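Local coordinates for beta-hydroxyacyl-(Acyl-carrier-protein) dehydratase FabA/FabZ (Xenorhabdus doucetiae, PDB 6QSR), which probably dehydrates beta-hydroxyacyl groups carried on acyl carrier protein, working within the ApeI:P dehydratase heterocomplex that serves aryl polyene pigment biosynthesis, at residues M38-Q43 with G76-E81; C54-T57 with V63-P66; Q85-W90 with L159-P164; L105-G110 with T167-L172. One frame throughout, in Å; residues are numbered along the deposited sequence.

Interaction 1: M38-Q43 with G76-E81; sequences MVLLEQ and GWFAIE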
loop_
_atom_site.group_PDB
_atom_site.type_symbol
_atom_site.label_atom_id
_atom_site.label_comp_id
_atom_site.label_asym_id
_atom_site.label_seq_id
_atom_site.Cartn_x
_atom_site.Cartn_y
_atom_site.Cartn_z
ATOM N N MET B 38 9.695 -6.996 1.679
ATOM C CA MET B 38 8.388 -6.465 1.253
ATOM C C MET B 38 7.232 -7.478 1.239
ATOM O O MET B 38 6.263 -7.302 0.497
ATOM C CB MET B 38 8.525 -5.779 -0.121
ATOM C CG MET B 38 9.144 -4.401 -0.029
ATOM S SD MET B 38 8.190 -3.263 0.997
ATOM C CE MET B 38 6.593 -3.291 0.185
ATOM N N VAL B 39 7.318 -8.524 2.061
ATOM C CA VAL B 39 6.168 -9.385 2.326
ATOM C C VAL B 39 5.692 -8.993 3.705
ATOM O O VAL B 39 6.427 -9.148 4.684
ATOM C CB VAL B 39 6.532 -10.876 2.292
ATOM C CG1 VAL B 39 5.339 -11.736 2.697
ATOM C CG2 VAL B 39 7.037 -11.262 0.914
ATOM N N LEU B 40 4.461 -8.495 3.781
ATOM C CA LEU B 40 3.911 -7.952 5.013
ATOM C C LEU B 40 2.823 -8.858 5.616
ATOM O O LEU B 40 1.992 -8.393 6.379
ATOM C CB LEU B 40 3.380 -6.528 4.765
ATOM C CG LEU B 40 4.448 -5.426 4.800
ATOM C CD1 LEU B 40 5.238 -5.356 3.497
ATOM C CD2 LEU B 40 3.822 -4.078 5.114
ATOM N N LEU B 41 2.850 -10.149 5.281
ATOM C CA LEU B 41 1.976 -11.149 5.900
ATOM C C LEU B 41 2.843 -12.306 6.373
ATOM O O LEU B 41 3.937 -12.512 5.855
ATOM C CB LEU B 41 0.916 -11.652 4.909
ATOM C CG LEU B 41 0.080 -10.599 4.178
ATOM C CD1 LEU B 41 -0.713 -11.239 3.044
ATOM C CD2 LEU B 41 -0.845 -9.894 5.153
ATOM N N GLU B 42 2.338 -13.061 7.340
ATOM C CA GLU B 42 3.069 -14.186 7.940
ATOM C C GLU B 42 2.431 -15.561 7.732
ATOM O O GLU B 42 3.148 -16.545 7.673
ATOM C CB GLU B 42 3.284 -13.914 9.434
ATOM C CG GLU B 42 4.302 -12.804 9.663
ATOM C CD GLU B 42 4.434 -12.341 11.103
ATOM O OE1 GLU B 42 3.472 -12.468 11.891
ATOM O OE2 GLU B 42 5.518 -11.815 11.442
ATOM N N GLN B 43 1.106 -15.635 7.606
ATOM C CA GLN B 43 0.409 -16.920 7.588
ATOM C C GLN B 43 -0.809 -16.892 6.650
ATOM O O GLN B 43 -1.623 -15.968 6.732
ATOM C CB GLN B 43 -0.040 -17.224 9.017
ATOM C CG GLN B 43 -0.617 -18.607 9.256
ATOM C CD GLN B 43 0.336 -19.552 9.961
ATOM O OE1 GLN B 43 1.531 -19.605 9.654
ATOM N NE2 GLN B 43 -0.194 -20.314 10.914
ATOM N N GLY B 76 -1.862 2.955 10.527
ATOM C CA GLY B 76 -3.109 2.464 9.950
ATOM C C GLY B 76 -3.152 2.337 8.445
ATOM O O GLY B 76 -3.812 1.450 7.924
ATOM N N TRP B 77 -2.455 3.238 7.751
ATOM C CA TRP B 77 -2.413 3.227 6.287
ATOM C C TRP B 77 -1.764 1.994 5.654
ATOM O O TRP B 77 -2.070 1.658 4.500
ATOM C CB TRP B 77 -1.794 4.517 5.728
ATOM C CG TRP B 77 -0.398 4.852 6.174
ATOM C CD1 TRP B 77 0.767 4.427 5.611
ATOM C CD2 TRP B 77 -0.030 5.747 7.232
ATOM N NE1 TRP B 77 1.831 4.973 6.271
ATOM C CE2 TRP B 77 1.374 5.794 7.267
ATOM C CE3 TRP B 77 -0.758 6.495 8.173
ATOM C CZ2 TRP B 77 2.084 6.569 8.200
ATOM C CZ3 TRP B 77 -0.051 7.274 9.102
ATOM C CH2 TRP B 77 1.355 7.303 9.104
ATOM N N PHE B 78 -0.929 1.280 6.411
ATOM C CA PHE B 78 -0.415 -0.028 5.962
ATOM C C PHE B 78 -1.496 -1.116 5.779
ATOM O O PHE B 78 -1.223 -2.157 5.185
ATOM C CB PHE B 78 0.714 -0.526 6.878
ATOM C CG PHE B 78 1.997 0.202 6.674
ATOM C CD1 PHE B 78 2.905 -0.230 5.722
ATOM C CD2 PHE B 78 2.279 1.365 7.385
ATOM C CE1 PHE B 78 4.078 0.469 5.500
ATOM C CE2 PHE B 78 3.452 2.068 7.170
ATOM C CZ PHE B 78 4.360 1.618 6.225
ATOM N N ALA B 79 -2.706 -0.887 6.297
ATOM C CA ALA B 79 -3.864 -1.719 5.990
ATOM C C ALA B 79 -4.061 -1.983 4.491
ATOM O O ALA B 79 -4.391 -3.106 4.098
ATOM C CB ALA B 79 -5.131 -1.099 6.583
ATOM N N ILE B 80 -3.858 -0.967 3.653
ATOM C CA ILE B 80 -4.021 -1.161 2.212
ATOM C C ILE B 80 -3.010 -2.148 1.630
ATOM O O ILE B 80 -3.369 -2.940 0.750
ATOM C CB ILE B 80 -4.014 0.151 1.389
ATOM C CG1 ILE B 80 -2.712 0.943 1.543
ATOM C CG2 ILE B 80 -5.203 0.999 1.787
ATOM C CD1 ILE B 80 -2.002 1.229 0.240
ATOM N N GLU B 81 -1.777 -2.126 2.140
ATOM C CA GLU B 81 -0.727 -3.037 1.675
ATOM C C GLU B 81 -0.934 -4.461 2.187
ATOM O O GLU B 81 -0.668 -5.414 1.465
ATOM C CB GLU B 81 0.667 -2.541 2.082
ATOM C CG GLU B 81 1.842 -3.368 1.539
ATOM C CD GLU B 81 1.941 -3.395 0.017
ATOM O OE1 GLU B 81 1.329 -2.536 -0.649
ATOM O OE2 GLU B 81 2.639 -4.278 -0.528
#
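Leu40 meets segment 76-81, which leads into helix 79-97, with one methyl, CD2, which touches two side chains one turn apart. Its CD2 lies 4.0 Å from Phe78 CD1, approaching the ring obliquely, and 4.1 Å from Glu81 CG, the aliphatic part of the acid. Leucine suits this place because its apolar end can lie against both an aromatic ring and a methylene. Met38 adds a smaller touch: its doubly bent chain carries CE to 4.1 Å from Glu81 OE2, a van der Waals approach and not a polar bond.

Glu81 sets CG anti to its own backbone N (chi1 -175°) and then bends at chi2, which brings the carboxylate to the Gln85 amide and the Met38 methyl. Gln85 positions both sides of the contact, its NE2 donating to Glu81 OE2 and its OE1 taking the backbone N-H of Leu40. Phe67 backs it up, its ring meeting that of Phe78 while Met38 and Leu40 also rest on it. In the partner chain, Arg30 packs on Met38 and Asp46 on Phe78. A loop laid over the first turns of the long central helix, beside a second chain, is in keeping with the HotDog fold of this dehydratase family.

Interaction 2: C54-T57 with V63-P66; sequences CQVT and VLSP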
loop_
_atom_site.group_PDB
_atom_site.type_symbol
_atom_site.label_atom_id
_atom_site.label_comp_id
_atom_site.label_asym_id
_atom_site.label_seq_id
_atom_site.Cartn_x
_atom_site.Cartn_y
_atom_site.Cartn_z
ATOM N N CYS B 54 -5.667 -14.261 5.636
ATOM C CA CYS B 54 -4.258 -14.275 6.007
ATOM C C CYS B 54 -4.078 -13.573 7.342
ATOM O O CYS B 54 -4.938 -12.798 7.784
ATOM C CB CYS B 54 -3.401 -13.561 4.961
ATOM S SG CYS B 54 -3.298 -14.399 3.372
ATOM N N GLN B 55 -2.932 -13.821 7.957
ATOM C CA GLN B 55 -2.665 -13.360 9.298
ATOM C C GLN B 55 -1.267 -12.778 9.417
ATOM O O GLN B 55 -0.341 -13.193 8.716
ATOM C CB GLN B 55 -2.852 -14.523 10.279
ATOM C CG GLN B 55 -3.090 -14.097 11.709
ATOM C CD GLN B 55 -3.535 -15.251 12.593
ATOM O OE1 GLN B 55 -2.741 -16.123 12.924
ATOM N NE2 GLN B 55 -4.805 -15.245 12.997
ATOM N N VAL B 56 -1.128 -11.798 10.305
ATOM C CA VAL B 56 0.164 -11.195 10.590
ATOM C C VAL B 56 0.136 -10.550 11.965
ATOM O O VAL B 56 -0.906 -10.048 12.388
ATOM C CB VAL B 56 0.550 -10.166 9.502
ATOM C CG1 VAL B 56 -0.372 -8.948 9.516
ATOM C CG2 VAL B 56 2.010 -9.755 9.651
ATOM N N THR B 57 1.277 -10.559 12.651
ATOM C CA THR B 57 1.363 -10.043 14.021
ATOM C C THR B 57 2.249 -8.791 14.041
ATOM O O THR B 57 3.298 -8.754 13.404
ATOM C CB THR B 57 1.857 -11.145 14.993
ATOM O OG1 THR B 57 0.943 -12.247 14.948
ATOM C CG2 THR B 57 1.944 -10.643 16.439
ATOM N N VAL B 63 7.840 -9.583 10.143
ATOM C CA VAL B 63 7.861 -8.928 8.833
ATOM C C VAL B 63 7.429 -7.441 8.837
ATOM O O VAL B 63 7.796 -6.680 7.944
ATOM C CB VAL B 63 7.014 -9.707 7.792
ATOM C CG1 VAL B 63 7.476 -11.163 7.682
ATOM C CG2 VAL B 63 5.521 -9.622 8.090
ATOM N N LEU B 64 6.641 -7.037 9.831
ATOM C CA LEU B 64 6.209 -5.652 9.952
ATOM C C LEU B 64 7.211 -4.738 10.678
ATOM O O LEU B 64 7.027 -3.524 10.669
ATOM C CB LEU B 64 4.851 -5.587 10.665
ATOM C CG LEU B 64 3.739 -6.411 10.030
ATOM C CD1 LEU B 64 2.505 -6.342 10.906
ATOM C CD2 LEU B 64 3.407 -5.938 8.630
ATOM N N SER B 65 8.276 -5.292 11.271
ATOM C CA SER B 65 9.209 -4.481 12.087
ATOM C C SER B 65 9.871 -3.274 11.385
ATOM O O SER B 65 10.015 -2.228 12.018
ATOM C CB SER B 65 10.250 -5.350 12.796
ATOM O OG SER B 65 11.129 -5.981 11.900
ATOM N N PRO B 66 10.225 -3.391 10.080
ATOM C CA PRO B 66 10.721 -2.208 9.352
ATOM C C PRO B 66 9.720 -1.049 9.180
ATOM O O PRO B 66 10.144 0.068 8.878
ATOM C CB PRO B 66 11.089 -2.774 7.969
ATOM C CG PRO B 66 11.304 -4.231 8.194
ATOM C CD PRO B 66 10.283 -4.594 9.227
HETATM O O HOH W 1 5.896 -8.199 12.490
#
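Val56 and Leu64 come together through two matching choices of torsion. Val56 holds CG2 trans to its backbone N, with CG1 between N and the carbonyl carbon (chi1 67°), and Leu64 places CG beside its own N (chi1 -56°) with an extended second torsion. The two side chains consequently reach toward each other tip to tip. Val56 CG2 sits 3.7 Å from Leu64 CD1 and 3.8 Å from Leu64 CG, so the valine methyl fits against the fork of the leucine. Val63 supplies a further methyl to the same spot, its CG2 lying 3.8 Å from Val56 CG2. Compact, beta-branched valine suits the strand, whereas the longer leucine lets a loop reach across to it.

The polar part of the contact is carried by the backbone. Thr57 O accepts a hydrogen bond from a water at 2.8 Å, and that water accepts one from Leu64 N at 3.0 Å, a single-water bridge where the two backbones are too far apart for a direct bond. Leu64 CD1 also packs 3.6 Å from Thr57 O.

Glu42 bonds to both segments, to Thr57 N through OE1 and, weakly, to Val63 N through OE2. The loop thus folds back on a strand of the hot-dog sheet: strand 51-57 is flanked by strands 43-48 and 126-133, and Val56 packs against Leu127 and Ile129 of the latter and Met82 of helix 79-97.

Interaction 3: Q85-W90 with L159-P164; sequences QAIGVW and LNTYQP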
loop_
_atom_site.group_PDB
_atom_site.type_symbol
_atom_site.label_atom_id
_atom_site.label_comp_id
_atom_site.label_asym_id
_atom_site.label_seq_id
_atom_site.Cartn_x
_atom_site.Cartn_y
_atom_site.Cartn_z
ATOM N N GLN B 85 -1.754 -7.450 -0.429
ATOM C CA GLN B 85 -0.994 -8.697 -0.429
ATOM C C GLN B 85 -1.867 -9.920 -0.194
ATOM O O GLN B 85 -1.593 -10.964 -0.765
ATOM C CB GLN B 85 0.177 -8.641 0.551
ATOM C CG GLN B 85 1.297 -7.769 0.015
ATOM C CD GLN B 85 2.552 -7.790 0.859
ATOM O OE1 GLN B 85 2.813 -8.744 1.597
ATOM N NE2 GLN B 85 3.344 -6.735 0.748
ATOM N N ALA B 86 -2.929 -9.785 0.601
ATOM C CA ALA B 86 -3.897 -10.868 0.761
ATOM C C ALA B 86 -4.552 -11.231 -0.574
ATOM O O ALA B 86 -4.733 -12.410 -0.869
ATOM C CB ALA B 86 -4.962 -10.506 1.793
ATOM N N ILE B 87 -4.850 -10.219 -1.388
ATOM C CA ILE B 87 -5.403 -10.420 -2.725
ATOM C C ILE B 87 -4.350 -11.125 -3.584
ATOM O O ILE B 87 -4.678 -12.025 -4.369
ATOM C CB ILE B 87 -5.852 -9.084 -3.388
ATOM C CG1 ILE B 87 -7.013 -8.444 -2.614
ATOM C CG2 ILE B 87 -6.273 -9.316 -4.841
ATOM C CD1 ILE B 87 -7.201 -6.968 -2.913
ATOM N N GLY B 88 -3.095 -10.703 -3.434
ATOM C CA GLY B 88 -1.952 -11.367 -4.065
ATOM C C GLY B 88 -1.818 -12.845 -3.737
ATOM O O GLY B 88 -1.522 -13.653 -4.625
ATOM N N VAL B 89 -2.041 -13.193 -2.469
ATOM C CA VAL B 89 -2.028 -14.586 -2.017
ATOM C C VAL B 89 -3.162 -15.366 -2.696
ATOM O O VAL B 89 -2.934 -16.468 -3.201
ATOM C CB VAL B 89 -2.138 -14.693 -0.476
ATOM C CG1 VAL B 89 -2.408 -16.128 -0.028
ATOM C CG2 VAL B 89 -0.872 -14.154 0.195
ATOM N N TRP B 90 -4.368 -14.792 -2.704
ATOM C CA TRP B 90 -5.505 -15.371 -3.424
ATOM C C TRP B 90 -5.164 -15.754 -4.866
ATOM O O TRP B 90 -5.370 -16.906 -5.260
ATOM C CB TRP B 90 -6.717 -14.435 -3.395
ATOM C CG TRP B 90 -7.931 -15.008 -4.048
ATOM C CD1 TRP B 90 -8.890 -15.781 -3.463
ATOM C CD2 TRP B 90 -8.316 -14.852 -5.414
ATOM N NE1 TRP B 90 -9.854 -16.108 -4.379
ATOM C CE2 TRP B 90 -9.521 -15.559 -5.591
ATOM C CE3 TRP B 90 -7.746 -14.197 -6.516
ATOM C CZ2 TRP B 90 -10.175 -15.627 -6.826
ATOM C CZ3 TRP B 90 -8.401 -14.255 -7.741
ATOM C CH2 TRP B 90 -9.598 -14.972 -7.889
ATOM N N LEU B 159 -10.494 -2.630 -2.636
ATOM C CA LEU B 159 -9.240 -2.492 -3.380
ATOM C C LEU B 159 -9.383 -2.992 -4.815
ATOM O O LEU B 159 -10.096 -3.965 -5.070
ATOM C CB LEU B 159 -8.116 -3.296 -2.700
ATOM C CG LEU B 159 -7.328 -2.590 -1.605
ATOM C CD1 LEU B 159 -8.228 -2.318 -0.418
ATOM C CD2 LEU B 159 -6.139 -3.421 -1.165
ATOM N N ASN B 160 -8.668 -2.334 -5.731
ATOM C CA ASN B 160 -8.540 -2.781 -7.118
ATOM C C ASN B 160 -7.072 -3.057 -7.425
ATOM O O ASN B 160 -6.203 -2.248 -7.095
ATOM C CB ASN B 160 -9.104 -1.731 -8.079
ATOM C CG ASN B 160 -10.609 -1.578 -7.955
ATOM O OD1 ASN B 160 -11.335 -2.558 -7.826
ATOM N ND2 ASN B 160 -11.082 -0.343 -7.994
ATOM N N THR B 161 -6.810 -4.198 -8.061
ATOM C CA THR B 161 -5.450 -4.662 -8.345
ATOM C C THR B 161 -5.267 -5.014 -9.817
ATOM O O THR B 161 -6.235 -5.153 -10.558
ATOM C CB THR B 161 -5.121 -5.908 -7.514
ATOM O OG1 THR B 161 -6.163 -6.874 -7.685
ATOM C CG2 THR B 161 -4.975 -5.543 -6.034
ATOM N N TYR B 162 -4.007 -5.166 -10.214
ATOM C CA TYR B 162 -3.622 -5.392 -11.608
ATOM C C TYR B 162 -2.336 -6.206 -11.601
ATOM O O TYR B 162 -1.407 -5.903 -10.848
ATOM C CB TYR B 162 -3.456 -4.030 -12.293
ATOM C CG TYR B 162 -2.881 -3.971 -13.703
ATOM C CD1 TYR B 162 -3.199 -4.920 -14.680
ATOM C CD2 TYR B 162 -2.068 -2.893 -14.076
ATOM C CE1 TYR B 162 -2.679 -4.819 -15.970
ATOM C CE2 TYR B 162 -1.551 -2.782 -15.354
ATOM C CZ TYR B 162 -1.859 -3.736 -16.299
ATOM O OH TYR B 162 -1.326 -3.599 -17.562
ATOM N N GLN B 163 -2.302 -7.250 -12.423
ATOM C CA GLN B 163 -1.184 -8.186 -12.443
ATOM C C GLN B 163 -0.654 -8.266 -13.877
ATOM O O GLN B 163 -1.013 -9.174 -14.624
ATOM C CB GLN B 163 -1.649 -9.548 -11.902
ATOM C CG GLN B 163 -0.657 -10.203 -10.958
ATOM C CD GLN B 163 -1.256 -11.357 -10.179
ATOM O OE1 GLN B 163 -1.146 -11.413 -8.952
ATOM N NE2 GLN B 163 -1.900 -12.280 -10.886
ATOM N N PRO B 164 0.187 -7.291 -14.274
ATOM C CA PRO B 164 0.657 -7.240 -15.654
ATOM C C PRO B 164 1.822 -8.184 -15.915
ATOM O O PRO B 164 2.520 -8.578 -14.975
ATOM C CB PRO B 164 1.134 -5.796 -15.791
ATOM C CG PRO B 164 1.661 -5.466 -14.436
ATOM C CD PRO B 164 0.783 -6.208 -13.463
#
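Leu159 and Thr161, two residues apart on strand 152-162, both face the helix and share one partner, Ile87. Leu159 comes first: its CB lies 3.8 Å from Ile87 CD1, with CD2 of the same leucine 4.1 Å away from that methyl. Ile87 runs obliquely past this leucine, and its end methyl rests near the base of the leucine side chain as well as on one branch. Asn160 points to the other face of the sheet, and its backbone pairs with both Leu109 and Gly110 in a classic beta bulge.

Thr161 returns to the helix side and meets Ile87 tip to tip. Its CG2 is 4.1 Å from Ile87 CD1, and its OG1 is 3.8 Å from Ile87 CG2. The hydroxyl plays no polar part here and is hydrogen-bonded elsewhere. Both branches of Ile87 are therefore used. With CG2 trans to its backbone N and CG1 beside that N (chi1 -65°), the residue spreads a broad apolar surface, which explains why a beta-branched, long side chain does well at this position.

Tyr162 again faces the other way, where its ring stacks with that of Phe140 and receives Pro164 CD over the centre of one face. Gln163 turns back toward the helix without close contact to it. Ile87 also touches Met131 of strand 126-133, while Leu159 reaches Met83 and Ala84. The result is the core of a hot-dog fold: a long helix packed against the concave face of a curled antiparallel sheet.

Interaction 4: L105-G110 with T167-L172; sequences LGMLLG and TELIQL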
loop_
_atom_site.group_PDB
_atom_site.type_symbol
_atom_site.label_atom_id
_atom_site.label_comp_id
_atom_site.label_asym_id
_atom_site.label_seq_id
_atom_site.Cartn_x
_atom_site.Cartn_y
_atom_site.Cartn_z
ATOM N N LEU B 105 4.821 -9.850 -11.002
ATOM C CA LEU B 105 4.507 -8.451 -10.726
ATOM C C LEU B 105 3.100 -8.324 -10.196
ATOM O O LEU B 105 2.207 -9.039 -10.634
ATOM C CB LEU B 105 4.586 -7.626 -12.009
ATOM C CG LEU B 105 5.961 -7.388 -12.624
ATOM C CD1 LEU B 105 5.805 -6.996 -14.084
ATOM C CD2 LEU B 105 6.731 -6.336 -11.842
ATOM N N GLY B 106 2.909 -7.384 -9.279
ATOM C CA GLY B 106 1.587 -7.068 -8.746
ATOM C C GLY B 106 1.481 -5.573 -8.569
ATOM O O GLY B 106 2.452 -4.920 -8.184
ATOM N N MET B 107 0.309 -5.025 -8.862
ATOM C CA MET B 107 0.093 -3.598 -8.742
ATOM C C MET B 107 -1.222 -3.322 -8.062
ATOM O O MET B 107 -2.233 -3.952 -8.370
ATOM C CB MET B 107 0.035 -2.950 -10.115
ATOM C CG MET B 107 1.306 -3.066 -10.920
ATOM S SD MET B 107 1.043 -2.177 -12.454
ATOM C CE MET B 107 2.561 -1.249 -12.506
ATOM N N LEU B 108 -1.194 -2.358 -7.154
ATOM C CA LEU B 108 -2.402 -1.797 -6.611
ATOM C C LEU B 108 -2.785 -0.620 -7.514
ATOM O O LEU B 108 -1.966 0.279 -7.747
ATOM C CB LEU B 108 -2.149 -1.360 -5.174
ATOM C CG LEU B 108 -3.355 -0.928 -4.349
ATOM C CD1 LEU B 108 -4.346 -2.059 -4.153
ATOM C CD2 LEU B 108 -2.858 -0.403 -3.016
ATOM N N LEU B 109 -4.002 -0.663 -8.063
ATOM C CA LEU B 109 -4.538 0.410 -8.919
ATOM C C LEU B 109 -5.352 1.433 -8.128
ATOM O O LEU B 109 -5.462 2.591 -8.531
ATOM C CB LEU B 109 -5.465 -0.161 -9.994
ATOM C CG LEU B 109 -4.945 -1.130 -11.053
ATOM C CD1 LEU B 109 -6.076 -1.458 -12.025
ATOM C CD2 LEU B 109 -3.740 -0.546 -11.779
ATOM N N GLY B 110 -5.991 1.000 -7.052
ATOM C CA GLY B 110 -6.811 1.921 -6.279
ATOM C C GLY B 110 -7.431 1.337 -5.035
ATOM O O GLY B 110 -7.469 0.115 -4.846
ATOM N N THR B 167 6.348 -7.351 -20.061
ATOM C CA THR B 167 6.275 -6.659 -21.359
ATOM C C THR B 167 5.150 -5.629 -21.386
ATOM O O THR B 167 5.307 -4.539 -21.938
ATOM C CB THR B 167 6.082 -7.658 -22.518
ATOM O OG1 THR B 167 7.104 -8.659 -22.456
ATOM C CG2 THR B 167 6.152 -6.954 -23.875
ATOM N N GLU B 168 4.019 -5.985 -20.785
ATOM C CA GLU B 168 2.885 -5.074 -20.635
ATOM C C GLU B 168 3.303 -3.827 -19.847
ATOM O O GLU B 168 2.965 -2.698 -20.213
ATOM C CB GLU B 168 1.744 -5.808 -19.926
ATOM C CG GLU B 168 0.387 -5.135 -19.997
ATOM C CD GLU B 168 -0.723 -5.996 -19.408
ATOM O OE1 GLU B 168 -1.884 -5.536 -19.410
ATOM O OE2 GLU B 168 -0.441 -7.124 -18.935
ATOM N N LEU B 169 4.064 -4.051 -18.783
ATOM C CA LEU B 169 4.594 -2.974 -17.954
ATOM C C LEU B 169 5.565 -2.054 -18.704
ATOM O O LEU B 169 5.509 -0.834 -18.534
ATOM C CB LEU B 169 5.269 -3.567 -16.716
ATOM C CG LEU B 169 5.702 -2.609 -15.615
ATOM C CD1 LEU B 169 4.516 -1.847 -15.059
ATOM C CD2 LEU B 169 6.385 -3.409 -14.519
ATOM N N ILE B 170 6.441 -2.639 -19.524
ATOM C CA ILE B 170 7.349 -1.870 -20.400
ATOM C C ILE B 170 6.566 -0.984 -21.374
ATOM O O ILE B 170 6.904 0.188 -21.559
ATOM C CB ILE B 170 8.306 -2.797 -21.203
ATOM C CG1 ILE B 170 9.335 -3.448 -20.269
ATOM C CG2 ILE B 170 9.031 -2.028 -22.311
ATOM C CD1 ILE B 170 9.936 -4.742 -20.794
ATOM N N GLN B 171 5.552 -1.568 -22.010
ATOM C CA GLN B 171 4.653 -0.833 -22.910
ATOM C C GLN B 171 3.917 0.299 -22.188
ATOM O O GLN B 171 3.769 1.392 -22.735
ATOM C CB GLN B 171 3.650 -1.787 -23.578
ATOM C CG GLN B 171 4.294 -2.711 -24.610
ATOM C CD GLN B 171 3.384 -3.831 -25.091
ATOM O OE1 GLN B 171 3.859 -4.890 -25.500
ATOM N NE2 GLN B 171 2.078 -3.602 -25.056
ATOM N N LEU B 172 3.482 0.032 -20.954
ATOM C CA LEU B 172 2.838 1.043 -20.101
ATOM C C LEU B 172 3.811 2.192 -19.806
ATOM O O LEU B 172 3.477 3.361 -20.012
ATOM C CB LEU B 172 2.350 0.407 -18.786
ATOM C CG LEU B 172 1.151 1.003 -18.037
ATOM C CD1 LEU B 172 0.959 0.240 -16.735
ATOM C CD2 LEU B 172 1.282 2.492 -17.759
#
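Leu169 projects from helix 166-174 into the gap between Leu105 and Met107, and its two methyls divide the work. CD2 lies 3.7 Å from Leu105 CD1 and 4.0 Å from Leu105 CD2, resting against both branches of that leucine. CD1 turns to the methionine, with Leu169 CD1 only 3.3 Å from Met107 CE. That is tighter than usual carbon-carbon contact, so the exact place of the methionine methyl should be read with caution. Leu169 can straddle the two because its CG is trans to the backbone N (chi1 -171°), which throws the fork out from the helix. Met107 is extended as far as SD and then turns at chi3 (133°), a torsion that is soft about the thioether bond. A flexible, unbranched methionine suits the reach from a strand, and a forked leucine suits the helix.

Away from this knot the contact slackens. Leu172 also points toward the strand, but its CD1 stays 4.8 Å from Met107 CE. It packs on Pro73 of the partner chain, which also touches Met107. At Gly110 the sheet runs on into that chain, as in hot-dog dimers, so the contact borders the heterocomplex interface. Thr167, Ile170 and Gln171 occupy the exposed side of the helix. Glu168 does not touch 105-110; its OE1 is hydrogen-bonded to Tyr162 OH of strand 152-162.

No hydrogen bond or salt bridge joins the two segments. Their cohesion is that of apolar methyls largely withdrawn from water, with Met107 only partly so, and the C-terminal helix is held against 105-110 by shape and burial.

From the N terminus, interaction 1 opens with the loop before strand 43-48 and closes on the start of helix 79-97. Within that span lies interaction 2, a short loop folding back on strand 51-57. Both are complete before interactions 3 and 4 begin. These two cross: 85-90 is followed by 105-110, then 159-164, then 167-172, so neither loop contains the other. Interactions 1 and 3 share helix 79-97, tying its beginning to the N-terminal loop and its middle to strand 152-162. Interaction 4 joins the neighbouring strand 107-116 to the C-terminal helix, about 25 Å between centres from interaction 2, across the middle of the chain.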